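PDB 6HTN: fucose-binding lectin from Kordia periserrulae, which binds methyl alpha-L-fucopyranoside in pockets between the blades of a beta-propeller, consistent with a role in carbohydrate recognition. Local coordinates for residues R16-Q21 / I64-Y69; Y119-N122 / V126-E129. All coordinates share one frame; numbering follows the deposited sequence.

Overall arrangement
From the N terminus, the chain builds three four-stranded antiparallel sheets in succession, each a propeller blade. Contact 1 joins the second strand of the first blade (16-21) to the second strand of the next (64-69). It closes a long loop of 42 residues that holds the third and fourth strands of the first blade (27-32, 37-39) and the opening strand of the second (53-58). Contact 2 comes later and lies wholly within the third blade, where 119-122 and 126-129 meet across a tight hairpin of three linking residues. The two contacts follow in series, with centres about 19 Å apart, and neither encloses nor crosses the other. Both also touch the second subunit.

Contact 1: residues R16-Q21 / I64-Y69; sequences RIYSLQ and IHIRVY. With MFU (methyl alpha-L-fucopyranoside), chain G; MFU (methyl alpha-L-fucopyranoside), chain H.
Strands 16-20 and 64-69 run in nearly the same direction, 21° apart, but their axes come no closer than 9.5 Å, so they belong to different sheets and meet through side chains. Y18 fills the space between them. The methyl CG2 of V68 sits over the centre of the Y18 ring, 3.7 Å from the centroid, as a CH-pi contact. The phenol end reaches I66, with Y18 OH 3.5 Å from I66 CG2. With CG anti to the carbonyl carbon (chi1 -59°), the Y18 ring lies across toward V68 and I66. Y18 OH is hydrogen-bonded to E29 of its own blade. W87 also packs on Y18, I66 and V68.

R16 lies beside this apolar patch, its CG 4.1 Å from I66 CD1. Its chain bends at chi2, and its guanidinium meets one fucoside at its edge. R16 NE bonds to O4 of that sugar at 2.9 Å, and R16 NH2 bonds to its ring oxygen O5 at 2.8 Å. D33 forms a salt bridge with R16 NH2. I64 CG2 comes within 3.8 Å of the sugar methyl C6. R67 points away from 16-21 and grips O4 and O5 of a second fucoside in the same way. Its NH1 also bonds to I66 O. This is the packing of adjacent beta-propeller blades, with a fucose site in the cleft between them.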
ATOM      1  N   ARG A  16      -5.003  19.642  13.022  1.00 19.98           N
ATOM      2  CA  ARG A  16      -4.926  19.711  11.553  1.00 17.27           C
ATOM      3  C   ARG A  16      -4.699  18.282  11.052  1.00 19.09           C
ATOM      4  O   ARG A  16      -3.648  17.690  11.422  1.00 19.16           O
ATOM      5  CB  ARG A  16      -3.904  20.681  11.013  1.00 18.70           C
ATOM      6  CG  ARG A  16      -4.135  22.125  11.446  1.00 18.58           C
ATOM      7  CD  ARG A  16      -5.357  22.707  10.707  1.00 19.78           C
ATOM      8  NE  ARG A  16      -5.542  24.142  11.069  1.00 19.56           N
ATOM      9  CZ  ARG A  16      -6.225  24.601  12.101  1.00 19.60           C
ATOM     10  NH1 ARG A  16      -6.763  23.829  12.990  1.00 19.45           N
ATOM     11  NH2 ARG A  16      -6.333  25.904  12.247  1.00 21.19           N
ATOM     12  N   ILE A  17      -5.616  17.755  10.263  1.00 16.99           N
ATOM     13  CA  ILE A  17      -5.595  16.340   9.803  1.00 16.84           C
ATOM     14  C   ILE A  17      -5.487  16.355   8.288  1.00 17.20           C
ATOM     15  O   ILE A  17      -6.391  16.920   7.615  1.00 18.21           O
ATOM     16  CB  ILE A  17      -6.815  15.577  10.314  1.00 16.80           C
ATOM     17  CG1 ILE A  17      -7.085  15.757  11.800  1.00 19.51           C
ATOM     18  CG2 ILE A  17      -6.739  14.118   9.899  1.00 16.41           C
ATOM     19  CD1 ILE A  17      -5.907  15.335  12.711  1.00 18.66           C
ATOM     20  N   TYR A  18      -4.484  15.715   7.722  1.00 16.78           N
ATOM     21  CA  TYR A  18      -4.168  15.726   6.291  1.00 15.97           C
ATOM     22  C   TYR A  18      -4.383  14.339   5.695  1.00 16.96           C
ATOM     23  O   TYR A  18      -3.904  13.336   6.267  1.00 18.38           O
ATOM     24  CB  TYR A  18      -2.724  16.193   6.060  1.00 16.59           C
ATOM     25  CG  TYR A  18      -2.473  17.586   6.601  1.00 17.46           C
ATOM     26  CD1 TYR A  18      -2.807  18.717   5.849  1.00 16.34           C
ATOM     27  CD2 TYR A  18      -2.030  17.766   7.892  1.00 16.84           C
ATOM     28  CE1 TYR A  18      -2.661  19.991   6.391  1.00 17.47           C
ATOM     29  CE2 TYR A  18      -1.872  19.019   8.430  1.00 17.82           C
ATOM     30  CZ  TYR A  18      -2.192  20.138   7.682  1.00 19.57           C
ATOM     31  OH  TYR A  18      -2.139  21.395   8.278  1.00 19.12           O
ATOM     32  N   SER A  19      -5.047  14.296   4.559  1.00 15.66           N
ATOM     33  CA  SER A  19      -5.319  13.016   3.867  1.00 15.81           C
ATOM     34  C   SER A  19      -5.430  13.221   2.367  1.00 17.73           C
ATOM     35  O   SER A  19      -5.618  14.333   1.897  1.00 17.59           O
ATOM     36  CB  SER A  19      -6.508  12.336   4.434  1.00 16.11           C
ATOM     37  OG  SER A  19      -7.718  13.119   4.215  1.00 18.02           O
ATOM     38  N   LEU A  20      -5.259  12.145   1.604  1.00 16.79           N
ATOM     39  CA  LEU A  20      -5.303  12.160   0.126  1.00 17.85           C
ATOM     40  C   LEU A  20      -6.702  11.745  -0.267  1.00 16.71           C
ATOM     41  O   LEU A  20      -7.148  10.615   0.062  1.00 18.39           O
ATOM     42  CB  LEU A  20      -4.255  11.208  -0.446  1.00 17.45           C
ATOM     43  CG  LEU A  20      -4.274  11.112  -1.962  1.00 18.37           C
ATOM     44  CD1 LEU A  20      -3.956  12.439  -2.607  1.00 18.47           C
ATOM     45  CD2 LEU A  20      -3.299  10.041  -2.389  1.00 18.42           C
ATOM     46  N   GLN A  21      -7.434  12.606  -0.968  1.00 17.22           N
ATOM     47  CA  GLN A  21      -8.832  12.276  -1.351  1.00 17.83           C
ATOM     48  C   GLN A  21      -8.879  11.241  -2.488  1.00 17.01           C
ATOM     49  O   GLN A  21      -8.285  11.429  -3.517  1.00 19.70           O
ATOM     50  CB  GLN A  21      -9.575  13.542  -1.753  1.00 17.88           C
ATOM     51  CG  GLN A  21      -9.679  14.534  -0.609  1.00 18.40           C
ATOM     52  CD  GLN A  21     -10.184  15.888  -1.065  1.00 20.22           C
ATOM     53  OE1 GLN A  21     -11.425  16.067  -1.160  1.00 24.98           O
ATOM     54  NE2 GLN A  21      -9.302  16.805  -1.413  1.00 18.45           N
ATOM     55  N   ILE A  64       1.557  29.797  14.435  1.00 21.29           N
ATOM     56  CA  ILE A  64       1.772  28.364  14.051  1.00 20.52           C
ATOM     57  C   ILE A  64       2.465  28.310  12.716  1.00 22.20           C
ATOM     58  O   ILE A  64       2.138  29.060  11.750  1.00 22.56           O
ATOM     59  CB  ILE A  64       0.462  27.584  14.108  1.00 20.49           C
ATOM     60  CG1 ILE A  64       0.694  26.074  14.002  1.00 20.98           C
ATOM     61  CG2 ILE A  64      -0.483  28.030  13.005  1.00 21.99           C
ATOM     62  CD1 ILE A  64       1.417  25.494  15.199  1.00 22.00           C
ATOM     63  N   HIS A  65       3.393  27.353  12.571  1.00 20.45           N
ATOM     64  CA  HIS A  65       4.044  27.013  11.303  1.00 19.50           C
ATOM     65  C   HIS A  65       3.764  25.526  11.077  1.00 22.07           C
ATOM     66  O   HIS A  65       3.860  24.757  12.065  1.00 19.20           O
ATOM     67  CB  HIS A  65       5.557  27.224  11.355  1.00 21.90           C
ATOM     68  CG  HIS A  65       5.904  28.647  11.645  1.00 21.08           C
ATOM     69  ND1 HIS A  65       6.370  29.463  10.638  1.00 24.44           N
ATOM     70  CD2 HIS A  65       5.854  29.361  12.792  1.00 25.55           C
ATOM     71  CE1 HIS A  65       6.578  30.696  11.181  1.00 26.48           C
ATOM     72  NE2 HIS A  65       6.238  30.659  12.472  1.00 26.93           N
ATOM     73  N   ILE A  66       3.389  25.168   9.858  1.00 19.74           N
ATOM     74  CA  ILE A  66       3.041  23.755   9.568  1.00 19.29           C
ATOM     75  C   ILE A  66       3.844  23.322   8.356  1.00 19.32           C
ATOM     76  O   ILE A  66       4.044  24.072   7.404  1.00 18.60           O
ATOM     77  CB  ILE A  66       1.530  23.586   9.316  1.00 16.98           C
ATOM     78  CG1 ILE A  66       0.679  24.161  10.432  1.00 17.50           C
ATOM     79  CG2 ILE A  66       1.204  22.125   9.045  1.00 18.46           C
ATOM     80  CD1 ILE A  66      -0.815  24.205  10.143  1.00 20.24           C
ATOM     81  N   ARG A  67       4.327  22.072   8.386  1.00 16.95           N
ATOM     82  CA  ARG A  67       4.983  21.469   7.233  1.00 18.46           C
ATOM     83  C   ARG A  67       4.346  20.102   6.991  1.00 18.85           C
ATOM     84  O   ARG A  67       4.194  19.321   7.932  1.00 17.40           O
ATOM     85  CB  ARG A  67       6.491  21.334   7.482  1.00 17.06           C
ATOM     86  CG  ARG A  67       7.229  22.651   7.676  1.00 18.22           C
ATOM     87  CD  ARG A  67       7.290  23.443   6.406  1.00 21.38           C
ATOM     88  NE  ARG A  67       8.054  24.706   6.550  1.00 20.11           N
ATOM     89  CZ  ARG A  67       7.538  25.838   6.991  1.00 20.54           C
ATOM     90  NH1 ARG A  67       6.274  25.943   7.383  1.00 20.27           N
ATOM     91  NH2 ARG A  67       8.339  26.897   7.050  1.00 20.48           N
ATOM     92  N   VAL A  68       3.977  19.864   5.743  1.00 18.83           N
ATOM     93  CA  VAL A  68       3.285  18.628   5.310  1.00 18.77           C
ATOM     94  C   VAL A  68       4.127  18.021   4.198  1.00 15.67           C
ATOM     95  O   VAL A  68       4.588  18.734   3.302  1.00 16.82           O
ATOM     96  CB  VAL A  68       1.857  18.994   4.803  1.00 20.58           C
ATOM     97  CG1 VAL A  68       1.126  17.842   4.254  1.00 24.72           C
ATOM     98  CG2 VAL A  68       1.052  19.626   5.888  1.00 21.27           C
ATOM     99  N   TYR A  69       4.325  16.710   4.252  1.00 18.21           N
ATOM    100  CA  TYR A  69       5.199  15.948   3.341  1.00 17.58           C
ATOM    101  C   TYR A  69       4.436  14.779   2.724  1.00 16.60           C
ATOM    102  O   TYR A  69       3.838  13.980   3.452  1.00 18.11           O
ATOM    103  CB  TYR A  69       6.443  15.444   4.108  1.00 14.56           C
ATOM    104  CG  TYR A  69       7.261  16.546   4.739  1.00 13.99           C
ATOM    105  CD1 TYR A  69       8.205  17.230   3.989  1.00 16.25           C
ATOM    106  CD2 TYR A  69       6.989  16.970   6.029  1.00 16.68           C
ATOM    107  CE1 TYR A  69       8.909  18.293   4.549  1.00 18.17           C
ATOM    108  CE2 TYR A  69       7.662  18.038   6.588  1.00 15.96           C
ATOM    109  CZ  TYR A  69       8.610  18.712   5.839  1.00 18.45           C
ATOM    110  OH  TYR A  69       9.239  19.816   6.367  1.00 18.31           O
TER
HETATM  111  C1  MFU G 201      -6.535  27.744   9.023  1.00 20.90           C
HETATM  112  C2  MFU G 201      -6.311  26.841   7.807  1.00 21.14           C
HETATM  113  C3  MFU G 201      -4.964  26.935   7.171  1.00 19.33           C
HETATM  114  C4  MFU G 201      -3.920  26.578   8.218  1.00 18.28           C
HETATM  115  C5  MFU G 201      -4.215  27.580   9.347  1.00 19.37           C
HETATM  116  C6  MFU G 201      -3.272  27.277  10.555  1.00 20.44           C
HETATM  117  O1  MFU G 201      -6.320  28.986   8.450  1.00 24.11           O
HETATM  118  O2  MFU G 201      -7.242  27.266   6.744  1.00 22.15           O
HETATM  119  O3  MFU G 201      -4.765  26.048   6.046  1.00 21.20           O
HETATM  120  O4  MFU G 201      -4.154  25.264   8.779  1.00 19.67           O
HETATM  121  O5  MFU G 201      -5.489  27.364   9.966  1.00 21.60           O
HETATM  122  CM  MFU G 201      -6.532  30.025   9.445  1.00 25.24           C
HETATM  123  C1  MFU H 202      11.179  26.960   4.434  1.00 21.88           C
HETATM  124  C2  MFU H 202      11.181  25.707   3.560  1.00 19.05           C
HETATM  125  C3  MFU H 202      12.236  24.750   4.109  1.00 21.24           C
HETATM  126  C4  MFU H 202      11.904  24.410   5.527  1.00 19.71           C
HETATM  127  C5  MFU H 202      11.915  25.728   6.349  1.00 20.36           C
HETATM  128  C6  MFU H 202      11.575  25.468   7.796  1.00 18.88           C
HETATM  129  O1  MFU H 202      12.452  27.588   4.200  1.00 25.44           O
HETATM  130  O2  MFU H 202      11.485  26.119   2.225  1.00 22.62           O
HETATM  131  O3  MFU H 202      12.302  23.605   3.252  1.00 22.00           O
HETATM  132  O4  MFU H 202      10.610  23.842   5.685  1.00 20.81           O
HETATM  133  O5  MFU H 202      10.874  26.615   5.772  1.00 21.28           O
HETATM  134  CM  MFU H 202      12.517  28.737   5.066  1.00 30.02           C

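Contact 2: residues Y119-N122 / V126-E129. With MFU (methyl alpha-L-fucopyranoside), chain I.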
ATOM      1  N   TYR A 119      11.357  11.274   7.072  1.00 16.26           N
ATOM      2  CA  TYR A 119      11.808   9.884   6.842  1.00 17.06           C
ATOM      3  C   TYR A 119      10.920   9.268   5.763  1.00 17.82           C
ATOM      4  O   TYR A 119       9.694   9.373   5.846  1.00 16.93           O
ATOM      5  CB  TYR A 119      11.687   9.066   8.127  1.00 18.58           C
ATOM      6  CG  TYR A 119      12.501   9.650   9.249  1.00 15.86           C
ATOM      7  CD1 TYR A 119      11.997  10.685  10.017  1.00 17.02           C
ATOM      8  CD2 TYR A 119      13.805   9.195   9.536  1.00 17.98           C
ATOM      9  CE1 TYR A 119      12.745  11.282  11.016  1.00 17.18           C
ATOM     10  CE2 TYR A 119      14.537   9.771  10.535  1.00 17.51           C
ATOM     11  CZ  TYR A 119      14.016  10.810  11.261  1.00 16.17           C
ATOM     12  OH  TYR A 119      14.743  11.472  12.225  1.00 16.46           O
ATOM     13  N   ALA A 120      11.558   8.629   4.791  1.00 17.64           N
ATOM     14  CA  ALA A 120      10.806   7.891   3.764  1.00 17.57           C
ATOM     15  C   ALA A 120      11.723   6.900   3.095  1.00 17.66           C
ATOM     16  O   ALA A 120      12.927   7.162   2.885  1.00 17.06           O
ATOM     17  CB  ALA A 120      10.250   8.843   2.718  1.00 19.41           C
ATOM     18  N   TYR A 121      11.148   5.788   2.618  1.00 16.58           N
ATOM     19  CA  TYR A 121      11.901   4.915   1.714  1.00 15.91           C
ATOM     20  C   TYR A 121      12.198   5.648   0.409  1.00 17.59           C
ATOM     21  O   TYR A 121      11.348   6.400  -0.068  1.00 20.26           O
ATOM     22  CB  TYR A 121      11.119   3.641   1.446  1.00 17.20           C
ATOM     23  CG  TYR A 121      11.232   2.587   2.525  1.00 18.25           C
ATOM     24  CD1 TYR A 121      12.271   1.669   2.495  1.00 20.55           C
ATOM     25  CD2 TYR A 121      10.316   2.502   3.546  1.00 22.11           C
ATOM     26  CE1 TYR A 121      12.354   0.649   3.418  1.00 23.53           C
ATOM     27  CE2 TYR A 121      10.370   1.463   4.467  1.00 23.26           C
ATOM     28  CZ  TYR A 121      11.412   0.551   4.411  1.00 22.73           C
ATOM     29  OH  TYR A 121      11.492  -0.449   5.348  1.00 28.80           O
ATOM     30  N   ASN A 122      13.315   5.310  -0.212  1.00 15.92           N
ATOM     31  CA  ASN A 122      13.637   5.837  -1.555  1.00 16.73           C
ATOM     32  C   ASN A 122      13.486   4.719  -2.593  1.00 17.03           C
ATOM     33  O   ASN A 122      12.948   3.621  -2.295  1.00 18.19           O
ATOM     34  CB  ASN A 122      14.989   6.540  -1.559  1.00 17.64           C
ATOM     35  CG  ASN A 122      16.170   5.605  -1.506  1.00 19.98           C
ATOM     36  OD1 ASN A 122      16.003   4.365  -1.525  1.00 18.05           O
ATOM     37  ND2 ASN A 122      17.382   6.196  -1.481  1.00 19.89           N
ATOM     38  N   VAL A 126      15.643   1.897   0.514  1.00 16.58           N
ATOM     39  CA  VAL A 126      16.421   2.310   1.678  1.00 16.90           C
ATOM     40  C   VAL A 126      15.625   3.374   2.415  1.00 18.03           C
ATOM     41  O   VAL A 126      15.185   4.357   1.789  1.00 18.13           O
ATOM     42  CB  VAL A 126      17.803   2.827   1.300  1.00 20.38           C
ATOM     43  CG1 VAL A 126      18.597   3.219   2.534  1.00 20.56           C
ATOM     44  CG2 VAL A 126      18.582   1.771   0.502  1.00 21.25           C
ATOM     45  N   GLN A 127      15.494   3.171   3.733  1.00 18.08           N
ATOM     46  CA  GLN A 127      14.858   4.213   4.562  1.00 19.31           C
ATOM     47  C   GLN A 127      15.846   5.377   4.697  1.00 19.04           C
ATOM     48  O   GLN A 127      17.010   5.129   5.186  1.00 21.44           O
ATOM     49  CB  GLN A 127      14.577   3.698   5.963  1.00 19.19           C
ATOM     50  CG  GLN A 127      13.630   2.529   6.086  1.00 21.37           C
ATOM     51  CD  GLN A 127      13.265   2.243   7.532  1.00 27.42           C
ATOM     52  OE1 GLN A 127      13.701   2.946   8.440  1.00 25.54           O
ATOM     53  NE2 GLN A 127      12.457   1.216   7.776  1.00 22.84           N
ATOM     54  N   LYS A 128      15.456   6.561   4.308  1.00 17.48           N
ATOM     55  CA  LYS A 128      16.315   7.736   4.353  1.00 17.97           C
ATOM     56  C   LYS A 128      15.749   8.756   5.319  1.00 17.44           C
ATOM     57  O   LYS A 128      14.515   8.892   5.440  1.00 18.33           O
ATOM     58  CB  LYS A 128      16.437   8.374   2.965  1.00 19.26           C
ATOM     59  CG  LYS A 128      17.147   7.533   1.938  1.00 21.00           C
ATOM     60  CD  LYS A 128      18.601   7.293   2.332  1.00 28.29           C
ATOM     61  CE  LYS A 128      19.483   6.899   1.175  1.00 40.32           C
ATOM     62  NZ  LYS A 128      20.906   6.796   1.608  1.00 38.95           N
ATOM     63  N   GLU A 129      16.652   9.541   5.906  1.00 16.22           N
ATOM     64  CA  GLU A 129      16.317  10.709   6.746  1.00 15.84           C
ATOM     65  C   GLU A 129      16.813  11.951   6.028  1.00 17.38           C
ATOM     66  O   GLU A 129      17.992  11.990   5.638  1.00 19.07           O
ATOM     67  CB  GLU A 129      17.006  10.580   8.086  1.00 16.58           C
ATOM     68  CG  GLU A 129      16.863  11.762   9.027  1.00 16.08           C
ATOM     69  CD  GLU A 129      17.763  11.667  10.256  1.00 16.77           C
ATOM     70  OE1 GLU A 129      18.981  11.453  10.025  1.00 17.85           O
ATOM     71  OE2 GLU A 129      17.263  11.814  11.400  1.00 18.10           O
TER
HETATM   72  C1  MFU I 203      21.721  14.972  12.494  1.00 19.34           C
HETATM   73  C2  MFU I 203      21.390  13.673  11.778  1.00 18.82           C
HETATM   74  C3  MFU I 203      21.007  12.597  12.770  1.00 16.86           C
HETATM   75  C4  MFU I 203      19.965  13.003  13.710  1.00 17.42           C
HETATM   76  C5  MFU I 203      20.425  14.292  14.383  1.00 17.50           C
HETATM   77  C6  MFU I 203      19.468  14.844  15.360  1.00 20.63           C
HETATM   78  O1  MFU I 203      22.917  14.570  13.159  1.00 22.85           O
HETATM   79  O2  MFU I 203      22.439  13.301  10.890  1.00 20.80           O
HETATM   80  O3  MFU I 203      20.666  11.397  12.016  1.00 17.86           O
HETATM   81  O4  MFU I 203      18.732  13.397  12.987  1.00 17.95           O
HETATM   82  O5  MFU I 203      20.791  15.293  13.432  1.00 18.82           O
HETATM   83  CM  MFU I 203      23.552  15.658  13.794  1.00 27.62           C
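Y119 and E129 face each other a few residues from the turn of an antiparallel beta hairpin, the second and third strands of a propeller blade. The strands run at 150° to each other. A120 and K128 form the hydrogen-bonded pair: A120 N binds K128 O, and K128 N binds A120 O, both at 3.0 Å. Y119 with E129 and Y121 with Q127 are the flanking non-hydrogen-bonded pairs. The CA atoms of Y119 and Y121 add CA-H...O contacts to K128 O and V126 O.

N122 ties the end of the hairpin twice. Its backbone N donates to V126 O at 2.9 Å. Its side-chain OD1 accepts from V126 N, with the donor above the amide carbonyl plane, and also from D124 N in the turn. Its CG sits between the backbone N and carbonyl carbon, which turns OD1 back toward V126 N. N122 ND2 packs against the aliphatic chain of K128, with CE 3.5 Å away.

Y121 and Q127 pack on the same sheet face as Y119 and E129. Q127 CG lies over the Y121 ring, displaced from its centre, in a CH-pi contact. The amide stands nearly upright to the ring, and NE2 donates to Y121 OH in an almost straight bond of 176°. Q127 OE1 is held by Y142, and Q127 NE2 also bonds to S19 of the second subunit.

Y119 and E129 run side by side, ring and carboxylate planes 42° apart. The carboxylate accepts hydrogen bonds from two sugar hydroxyls, one on each oxygen. R117 and A141, with W37 of the second subunit, also bond this sugar. E129 OE1 takes O3 at 2.6 Å and is also bonded by Y142 N, while E129 OE2 takes O4 at 2.7 Å and also a weak hydrogen bond from Y119 OH at 2.7 Å.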